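Local coordinates for ferric-siderophore receptor protein (Streptomyces coelicolor, PDB 2X4L) that probably binds ferric siderophores outside the cell membrane and delivers them for uptake, at residues A[28-33]-A[38-43]; A[59-64]-A[161-166]. All blocks are in the same frame, centred on the assembly; numbering follows the deposited sequence.

Contact 1 (A[28-33]-A[38-43])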
loop_
_atom_site.group_PDB
_atom_site.type_symbol
_atom_site.label_atom_id
_atom_site.label_comp_id
_atom_site.label_asym_id
_atom_site.label_seq_id
_atom_site.Cartn_x
_atom_site.Cartn_y
_atom_site.Cartn_z
ATOM N N PRO A 28 -5.201 -20.161 23.441
ATOM C CA PRO A 28 -6.182 -19.207 22.857
ATOM C C PRO A 28 -5.491 -18.044 22.190
ATOM O O PRO A 28 -4.359 -17.670 22.558
ATOM C CB PRO A 28 -6.884 -18.603 24.068
ATOM C CG PRO A 28 -5.972 -19.026 25.311
ATOM C CD PRO A 28 -5.324 -20.296 24.899
ATOM N N TRP A 29 -6.203 -17.444 21.252
ATOM C CA TRP A 29 -5.670 -16.322 20.509
ATOM C C TRP A 29 -6.620 -15.165 20.575
ATOM O O TRP A 29 -7.845 -15.359 20.386
ATOM C CB TRP A 29 -5.608 -16.764 19.015
ATOM C CG TRP A 29 -5.207 -15.603 18.053
ATOM C CD1 TRP A 29 -3.936 -15.053 17.868
ATOM C CD2 TRP A 29 -6.064 -14.869 17.163
ATOM N NE1 TRP A 29 -3.974 -14.087 16.930
ATOM C CE2 TRP A 29 -5.262 -13.923 16.514
ATOM C CE3 TRP A 29 -7.444 -14.908 16.866
ATOM C CZ2 TRP A 29 -5.765 -13.066 15.555
ATOM C CZ3 TRP A 29 -7.947 -14.010 15.824
ATOM C CH2 TRP A 29 -7.111 -13.113 15.254
ATOM N N SER A 30 -6.081 -13.958 20.794
ATOM C CA SER A 30 -6.906 -12.747 20.897
ATOM C C SER A 30 -6.203 -11.634 20.093
ATOM O O SER A 30 -4.954 -11.478 20.129
ATOM C CB SER A 30 -7.051 -12.413 22.396
ATOM O OG SER A 30 -7.759 -11.218 22.565
ATOM N N PHE A 31 -6.965 -10.819 19.380
ATOM C CA PHE A 31 -6.396 -9.613 18.797
ATOM C C PHE A 31 -7.434 -8.507 18.734
ATOM O O PHE A 31 -8.534 -8.707 18.199
ATOM C CB PHE A 31 -5.910 -9.901 17.372
ATOM C CG PHE A 31 -5.111 -8.754 16.777
ATOM C CD1 PHE A 31 -3.806 -8.530 17.228
ATOM C CD2 PHE A 31 -5.642 -7.935 15.751
ATOM C CE1 PHE A 31 -3.043 -7.491 16.699
ATOM C CE2 PHE A 31 -4.927 -6.883 15.320
ATOM C CZ PHE A 31 -3.628 -6.678 15.679
ATOM N N LYS A 32 -7.084 -7.317 19.175
ATOM C CA LYS A 32 -7.976 -6.170 19.095
ATOM C C LYS A 32 -7.535 -5.347 17.855
ATOM O O LYS A 32 -6.418 -4.857 17.828
ATOM C CB LYS A 32 -7.914 -5.367 20.374
ATOM C CG LYS A 32 -8.859 -4.130 20.333
ATOM C CD LYS A 32 -8.735 -3.269 21.691
ATOM C CE LYS A 32 -9.501 -1.938 21.585
ATOM N NZ LYS A 32 -10.962 -2.030 22.020
ATOM N N ASP A 33 -8.383 -5.245 16.848
ATOM C CA ASP A 33 -7.983 -4.541 15.632
ATOM C C ASP A 33 -8.239 -3.027 15.627
ATOM O O ASP A 33 -8.572 -2.442 16.702
ATOM C CB ASP A 33 -8.658 -5.179 14.373
ATOM C CG ASP A 33 -10.162 -4.794 14.207
ATOM O OD1 ASP A 33 -10.668 -3.989 15.041
ATOM O OD2 ASP A 33 -10.797 -5.179 13.241
ATOM N N THR A 38 -12.333 -6.859 19.300
ATOM C CA THR A 38 -11.426 -7.875 19.789
ATOM C C THR A 38 -11.934 -9.208 19.332
ATOM O O THR A 38 -13.049 -9.652 19.738
ATOM C CB THR A 38 -11.302 -7.901 21.323
ATOM O OG1 THR A 38 -10.765 -6.662 21.752
ATOM C CG2 THR A 38 -10.365 -9.033 21.773
ATOM N N VAL A 39 -11.138 -9.873 18.524
ATOM C CA VAL A 39 -11.484 -11.239 18.124
ATOM C C VAL A 39 -10.792 -12.197 19.068
ATOM O O VAL A 39 -9.593 -12.061 19.296
ATOM C CB VAL A 39 -11.019 -11.485 16.655
ATOM C CG1 VAL A 39 -11.293 -12.960 16.243
ATOM C CG2 VAL A 39 -11.691 -10.462 15.719
ATOM N N LYS A 40 -11.533 -13.163 19.608
ATOM C CA LYS A 40 -10.988 -14.181 20.518
ATOM C C LYS A 40 -11.341 -15.554 20.004
ATOM O O LYS A 40 -12.529 -15.855 19.845
ATOM C CB LYS A 40 -11.636 -13.968 21.870
ATOM C CG LYS A 40 -11.426 -12.610 22.528
ATOM C CD LYS A 40 -11.914 -12.685 24.045
ATOM C CE LYS A 40 -13.456 -12.576 24.212
ATOM N NZ LYS A 40 -14.045 -11.386 23.499
ATOM N N LEU A 41 -10.341 -16.412 19.772
ATOM C CA LEU A 41 -10.600 -17.814 19.299
ATOM C C LEU A 41 -9.936 -18.740 20.257
ATOM O O LEU A 41 -9.008 -18.367 20.970
ATOM C CB LEU A 41 -10.031 -18.012 17.883
ATOM C CG LEU A 41 -10.600 -17.020 16.840
ATOM C CD1 LEU A 41 -9.959 -17.314 15.505
ATOM C CD2 LEU A 41 -12.151 -17.076 16.792
ATOM N N ASP A 42 -10.398 -19.972 20.284
ATOM C CA ASP A 42 -9.870 -20.893 21.265
ATOM C C ASP A 42 -8.485 -21.370 20.842
ATOM O O ASP A 42 -7.725 -21.908 21.672
ATOM C CB ASP A 42 -10.814 -22.070 21.318
ATOM C CG ASP A 42 -11.979 -21.840 22.245
ATOM O OD1 ASP A 42 -12.221 -20.692 22.645
ATOM O OD2 ASP A 42 -12.636 -22.821 22.645
ATOM N N LYS A 43 -8.165 -21.239 19.548
ATOM C CA LYS A 43 -6.827 -21.606 19.112
ATOM C C LYS A 43 -6.382 -20.558 18.147
ATOM O O LYS A 43 -7.243 -19.879 17.589
ATOM C CB LYS A 43 -6.825 -22.937 18.418
ATOM C CG LYS A 43 -7.732 -22.990 17.257
ATOM C CD LYS A 43 -7.562 -24.358 16.518
ATOM C CE LYS A 43 -7.871 -24.243 15.022
ATOM N NZ LYS A 43 -6.901 -23.276 14.349
HETATM O O HOH W 1 -12.754 -4.705 21.966
#
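The six-membered half of the W29 indole is met obliquely by V39 and L41 of the facing strand. CZ3 touches V39 CG1 at 3.5 Å, and the neighbouring ring atom CE3 lies 3.7 Å from L41 CD1. The two side chains reach the indole differently: L41 runs beside it and points the same way, whereas V39 crosses it at a slant. With CG anti to the backbone N (chi1 173°), the W29 ring lies against the L41 and V39 branches. W29 CB, for its part, comes within 3.8 Å of the carbonyl oxygen K43 O.

The backbones form an antiparallel hairpin, strand 29-32 against strand 38-41, with an angle of 173° between their directions. W29 with L41 and F31 with V39 are hydrogen-bonded pairs, each closed by two N-H...O=C bonds. L41 N to W29 O is the shortest of the four at 2.8 Å and nearly straight, with 169° at the hydrogen. S30 with K40 and K32 with T38 are the alternating non-hydrogen-bonded pairs, and S30 CA approaches V39 O at 3.2 Å in a CA-H...O contact.

On the face bearing S30, K32, T38 and K40 the contacts are mixed in polarity. T38 CG2 lies 3.5 Å from S30 OG, while T38 OG1 sits over the aliphatic start of K32. A water joins T38 OG1 to K32 NZ, which also donates to G36 O in the turn.

The apolar face of this two-stranded hairpin packs onto the parallel sheet and a helix: W29 and F31 rest on V143 of strand 142-146 and L162 of helix 153-165, and F31 also meets I145 and R158. W29 NE1 is hydrogen-bonded to S165 OG at the end of that helix.

Contact 2 (A[59-64]-A[161-166])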
loop_
_atom_site.group_PDB
_atom_site.type_symbol
_atom_site.label_atom_id
_atom_site.label_comp_id
_atom_site.label_asym_id
_atom_site.label_seq_id
_atom_site.Cartn_x
_atom_site.Cartn_y
_atom_site.Cartn_z
ATOM N N PHE A 59 3.370 -13.100 5.038
ATOM C CA PHE A 59 4.370 -14.017 4.487
ATOM C C PHE A 59 5.800 -13.624 4.935
ATOM O O PHE A 59 6.640 -14.538 5.242
ATOM C CB PHE A 59 4.288 -13.989 2.965
ATOM C CG PHE A 59 5.245 -14.957 2.310
ATOM C CD1 PHE A 59 4.874 -16.298 2.109
ATOM C CD2 PHE A 59 6.515 -14.544 1.935
ATOM C CE1 PHE A 59 5.765 -17.171 1.553
ATOM C CE2 PHE A 59 7.455 -15.462 1.365
ATOM C CZ PHE A 59 7.030 -16.788 1.168
ATOM N N ASP A 60 6.111 -12.322 4.929
ATOM C CA ASP A 60 7.469 -11.911 5.316
ATOM C C ASP A 60 7.792 -12.147 6.810
ATOM O O ASP A 60 8.972 -12.052 7.236
ATOM C CB ASP A 60 7.599 -10.414 5.004
ATOM C CG ASP A 60 7.792 -10.158 3.561
ATOM O OD1 ASP A 60 7.943 -11.068 2.736
ATOM O OD2 ASP A 60 7.798 -8.967 3.183
ATOM N N TYR A 61 6.736 -12.382 7.594
ATOM C CA TYR A 61 6.909 -12.812 9.002
ATOM C C TYR A 61 6.673 -14.289 9.174
ATOM O O TYR A 61 6.520 -14.709 10.288
ATOM C CB TYR A 61 5.895 -12.042 9.819
ATOM C CG TYR A 61 6.167 -10.558 9.763
ATOM C CD1 TYR A 61 7.449 -10.057 10.062
ATOM C CD2 TYR A 61 5.173 -9.621 9.392
ATOM C CE1 TYR A 61 7.741 -8.682 10.017
ATOM C CE2 TYR A 61 5.488 -8.221 9.372
ATOM C CZ TYR A 61 6.790 -7.778 9.701
ATOM O OH TYR A 61 7.056 -6.415 9.601
ATOM N N GLY A 62 6.621 -15.049 8.080
ATOM C CA GLY A 62 6.484 -16.496 8.133
ATOM C C GLY A 62 5.143 -16.980 8.581
ATOM O O GLY A 62 5.061 -18.145 9.043
ATOM N N VAL A 63 4.096 -16.170 8.338
ATOM C CA VAL A 63 2.719 -16.611 8.637
ATOM C C VAL A 63 2.041 -16.914 7.315
ATOM O O VAL A 63 1.922 -16.032 6.494
ATOM C CB VAL A 63 2.027 -15.526 9.407
ATOM C CG1 VAL A 63 0.462 -15.711 9.480
ATOM C CG2 VAL A 63 2.683 -15.416 10.833
ATOM N N GLU A 64 1.640 -18.176 7.137
ATOM C CA GLU A 64 1.002 -18.569 5.894
ATOM C C GLU A 64 -0.475 -18.274 5.914
ATOM O O GLU A 64 -1.134 -18.373 6.942
ATOM C CB GLU A 64 1.204 -20.079 5.676
ATOM C CG GLU A 64 0.176 -20.862 4.824
ATOM C CD GLU A 64 0.292 -22.439 4.933
ATOM O OE1 GLU A 64 1.222 -22.952 5.616
ATOM O OE2 GLU A 64 -0.576 -23.161 4.353
ATOM N N GLU A 161 2.555 -6.708 15.337
ATOM C CA GLU A 161 1.895 -7.311 16.508
ATOM C C GLU A 161 0.965 -8.457 16.068
ATOM O O GLU A 161 0.905 -9.500 16.771
ATOM C CB GLU A 161 1.105 -6.227 17.281
ATOM C CG GLU A 161 2.069 -5.195 17.855
ATOM C CD GLU A 161 1.454 -3.843 18.293
ATOM O OE1 GLU A 161 0.218 -3.651 18.198
ATOM O OE2 GLU A 161 2.251 -2.979 18.832
ATOM N N LEU A 162 0.198 -8.242 14.982
ATOM C CA LEU A 162 -0.721 -9.274 14.527
ATOM C C LEU A 162 0.054 -10.503 14.092
ATOM O O LEU A 162 -0.257 -11.627 14.520
ATOM C CB LEU A 162 -1.511 -8.685 13.343
ATOM C CG LEU A 162 -2.454 -9.677 12.612
ATOM C CD1 LEU A 162 -3.449 -10.265 13.615
ATOM C CD2 LEU A 162 -3.218 -8.946 11.529
ATOM N N ALA A 163 1.114 -10.321 13.317
ATOM C CA ALA A 163 1.873 -11.471 12.885
ATOM C C ALA A 163 2.473 -12.306 14.046
ATOM O O ALA A 163 2.374 -13.535 14.047
ATOM C CB ALA A 163 2.980 -10.977 11.936
ATOM N N GLU A 164 3.030 -11.633 15.048
ATOM C CA GLU A 164 3.543 -12.313 16.265
ATOM C C GLU A 164 2.436 -13.088 16.979
ATOM O O GLU A 164 2.646 -14.267 17.382
ATOM C CB GLU A 164 4.352 -11.387 17.200
ATOM C CG GLU A 164 5.171 -12.240 18.246
ATOM C CD GLU A 164 5.936 -11.391 19.290
ATOM O OE1 GLU A 164 6.292 -10.286 18.918
ATOM O OE2 GLU A 164 6.143 -11.781 20.496
ATOM N N SER A 165 1.232 -12.511 17.053
ATOM C CA SER A 165 0.113 -13.225 17.728
ATOM C C SER A 165 -0.258 -14.494 16.974
ATOM O O SER A 165 -0.708 -15.470 17.550
ATOM C CB SER A 165 -1.094 -12.312 17.768
ATOM O OG SER A 165 -1.855 -12.239 16.562
ATOM N N LEU A 166 -0.067 -14.470 15.665
ATOM C CA LEU A 166 -0.367 -15.623 14.824
ATOM C C LEU A 166 0.771 -16.685 14.733
ATOM O O LEU A 166 0.619 -17.714 14.014
ATOM C CB LEU A 166 -0.761 -15.130 13.385
ATOM C CG LEU A 166 -2.018 -14.272 13.379
ATOM C CD1 LEU A 166 -2.139 -13.649 12.000
ATOM C CD2 LEU A 166 -3.211 -15.142 13.641
#
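Y61 and A163 mark the nearest backbone approach, 6.5 Å between CA atoms, where the chain leaving helix 52-60 passes the last turn of helix 153-165, and G62, at positive phi (71°), is the C-prime residue of the Schellman motif that ends the former helix, with G62 N bonded to F59 O at 2.9 Å.

Four side chains and the A163 carbonyl make the contact. The A163 methyl reaches the Y61 ring obliquely, with CB 3.6 Å from CD2, and also packs beside Y61 CB. V63 spreads its two branches over different partners. CG2 lies 3.7 Å from A163 O, and CG1, anti to the backbone N (chi1 166°), approaches L166 CB at 4.1 Å, the two side chains crossing at about a right angle.

Within the helix end, L162 O accepts from both L166 N and S165 OG. The hydroxyl bond is 2.7 Å long and uses an in-plane lone pair of the carbonyl, tying the serine side chain back onto its own helix.

All four touching residues are buried. V63 and L166 both rest on I48 of strand 48-51, and L166 also meets I115 of strand 113-118, so the two helix ends join beside the parallel sheet. Y61 OH accepts from Y304 N at the start of helix 304-320, while M170 lies against Y61 and A163.

In the fold
From the N terminus, contact 1 comes first: it closes the short hairpin loop of four residues between 28-33 and 38-43. The chain then enters strand 48-51 and helix 52-60, whose end opens contact 2. That contact spans 96 intervening residues, including the rest of the parallel sheet, before helix 153-165 closes it. The two loops follow in series and neither crosses the other. They nevertheless meet in space, their centres about 14 Å apart: F31 CE1 packs on L162 CA at 3.6 Å. The segment 161-166 is thus shared ground, joining the N-terminal hairpin on one flank to the end of helix 52-60.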